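Side-chain contact in GDSL-like Lipase/Acylhydrolase family protein (Neisseria meningitidis, PDB 4K7J), which probably removes O-linked acetyl groups from peptidoglycan, as an esterase of the SGNH hydrolase family: residues P91-G96 against V102-N107. Sequence-based numbering, arbitrary orientation.
Sequences PANVKG and VRHNGN
His104 lays one face of its imidazole ring on the backbone of Ala92 and Asn93. Ala92 C sits over the centre of the ring, 3.8 Å above its plane. Asn93 N lies on the same face, displaced toward the rim. The closest touch is between His104 CD2 and Ala92 CA, at 3.4 Å. The methyl group of Ala92 points away from strand 102-106 and touches Met135 and Ala127, which leaves its main chain to meet the ring. His104 CG stands beside the backbone N, opposite the carbonyl carbon (chi1 -66°), and the ring reaches across to the loop. NE2 donates a hydrogen bond to Tyr90 O, just before Pro91. Packing of the ring face against the main chain, together with this bond, would restrain the ring's rotation. The contact lies in the N-terminal peptidoglycan O-acetylesterase region. Strand 102-106 is an outermost strand of an antiparallel sheet, paired with strand 133-139, and the loop that follows helix 68-81 packs beside it. His104 also touches Met135 and Leu137 of the neighbouring strand. Asn93 meets the other end of the histidine side chain. Its OD1 comes to 3.6 Å from His104 CB, a van der Waals contact. The two side chains run past each other in opposite directions, with amide and ring planes steeply inclined, 73° apart. A water donates to Asn93 OD1 at 2.8 Å. Its oxygen also lies 2.5 Å from His104 N, too short for an ordinary hydrogen bond, so that half of the bridge is doubtful. The water oxygen also lies in the plane of the imidazole, at its edge. The carbonyl O of Asn93 accepts a hydrogen bond from Ser110 OG of strand 109-112, which ties the loop to a second sheet.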
loop_
_atom_site.group_PDB
_atom_site.type_symbol
_atom_site.label_atom_id
_atom_site.label_comp_id
_atom_site.label_asym_id
_atom_site.label_seq_id
_atom_site.Cartn_x
_atom_site.Cartn_y
_atom_site.Cartn_z
ATOM N N PRO A 91 4.087 5.052 11.337
ATOM C CA PRO A 91 4.341 5.999 12.426
ATOM C C PRO A 91 5.642 5.685 13.180
ATOM O O PRO A 91 6.053 6.486 14.012
ATOM C CB PRO A 91 3.132 5.793 13.337
ATOM C CG PRO A 91 2.771 4.358 13.144
ATOM C CD PRO A 91 3.064 4.056 11.692
ATOM N N ALA A 92 6.275 4.549 12.882
ATOM C CA ALA A 92 7.488 4.109 13.582
ATOM C C ALA A 92 8.126 2.970 12.803
ATOM O O ALA A 92 7.487 2.416 11.916
ATOM C CB ALA A 92 7.150 3.641 15.003
ATOM N N ASN A 93 9.372 2.621 13.126
ATOM C CA ASN A 93 9.985 1.422 12.558
ATOM C C ASN A 93 9.081 0.233 12.824
ATOM O O ASN A 93 8.535 0.101 13.913
ATOM C CB ASN A 93 11.377 1.144 13.148
ATOM C CG ASN A 93 12.389 2.205 12.773
ATOM O OD1 ASN A 93 12.415 2.675 11.626
ATOM N ND2 ASN A 93 13.220 2.610 13.742
ATOM N N VAL A 94 8.920 -0.606 11.810
ATOM C CA VAL A 94 8.174 -1.848 11.919
ATOM C C VAL A 94 9.122 -2.989 11.584
ATOM O O VAL A 94 9.667 -3.047 10.475
ATOM C CB VAL A 94 6.997 -1.892 10.926
ATOM C CG1 VAL A 94 6.330 -3.286 10.933
ATOM C CG2 VAL A 94 5.996 -0.789 11.212
ATOM N N LYS A 95 9.304 -3.892 12.543
ATOM C CA LYS A 95 10.235 -5.010 12.403
ATOM C C LYS A 95 9.950 -5.834 11.158
ATOM O O LYS A 95 8.824 -6.271 10.943
ATOM C CB LYS A 95 10.167 -5.913 13.635
ATOM C CG LYS A 95 10.970 -7.189 13.494
ATOM C CD LYS A 95 11.265 -7.799 14.850
ATOM C CE LYS A 95 12.126 -9.039 14.712
ATOM N NZ LYS A 95 11.387 -10.084 13.951
ATOM N N GLY A 96 10.971 -6.024 10.330
ATOM C CA GLY A 96 10.844 -6.866 9.154
ATOM C C GLY A 96 10.240 -6.164 7.960
ATOM O O GLY A 96 10.044 -6.776 6.904
ATOM N N VAL A 102 11.135 7.592 4.131
ATOM C CA VAL A 102 11.414 8.265 5.400
ATOM C C VAL A 102 12.210 7.413 6.367
ATOM O O VAL A 102 12.207 6.186 6.282
ATOM C CB VAL A 102 10.136 8.685 6.151
ATOM C CG1 VAL A 102 9.649 10.012 5.662
ATOM C CG2 VAL A 102 9.067 7.607 6.050
ATOM N N ARG A 103 12.862 8.086 7.308
ATOM C CA ARG A 103 13.595 7.431 8.379
ATOM C C ARG A 103 12.983 7.832 9.714
ATOM O O ARG A 103 12.554 8.972 9.879
ATOM C CB ARG A 103 15.069 7.823 8.327
ATOM C CG ARG A 103 15.744 7.437 7.016
ATOM C CD ARG A 103 17.246 7.712 7.031
ATOM N NE ARG A 103 17.566 9.126 6.846
ATOM C CZ ARG A 103 17.782 9.984 7.838
ATOM N NH1 ARG A 103 17.712 9.573 9.099
ATOM N NH2 ARG A 103 18.067 11.252 7.566
ATOM N N HIS A 104 12.940 6.890 10.656
ATOM C CA HIS A 104 12.305 7.110 11.949
ATOM C C HIS A 104 13.321 7.157 13.080
ATOM O O HIS A 104 14.243 6.345 13.140
ATOM C CB HIS A 104 11.303 5.993 12.257
ATOM C CG HIS A 104 10.113 5.960 11.349
ATOM N ND1 HIS A 104 10.126 5.316 10.130
ATOM C CD2 HIS A 104 8.865 6.467 11.495
ATOM C CE1 HIS A 104 8.939 5.435 9.560
ATOM N NE2 HIS A 104 8.155 6.125 10.368
ATOM N N ASN A 105 13.131 8.100 13.988
ATOM C CA ASN A 105 13.949 8.188 15.191
ATOM C C ASN A 105 13.087 8.620 16.373
ATOM O O ASN A 105 12.751 9.790 16.500
ATOM C CB ASN A 105 15.086 9.191 14.983
ATOM C CG ASN A 105 15.822 9.515 16.271
ATOM O OD1 ASN A 105 15.999 8.656 17.141
ATOM N ND2 ASN A 105 16.251 10.768 16.401
ATOM N N GLY A 106 12.721 7.675 17.230
ATOM C CA GLY A 106 11.861 7.983 18.353
ATOM C C GLY A 106 11.664 6.797 19.261
ATOM O O GLY A 106 12.275 5.749 19.063
ATOM N N ASN A 107 10.792 6.946 20.248
ATOM C CA ASN A 107 10.595 5.890 21.239
ATOM C C ASN A 107 9.233 5.209 21.149
ATOM O O ASN A 107 8.875 4.413 22.012
ATOM C CB ASN A 107 10.823 6.432 22.651
ATOM C CG ASN A 107 9.914 7.611 22.988
ATOM O OD1 ASN A 107 8.863 7.801 22.379
ATOM N ND2 ASN A 107 10.315 8.399 23.988
HETATM O O HOH W 1 13.957 4.635 10.275
#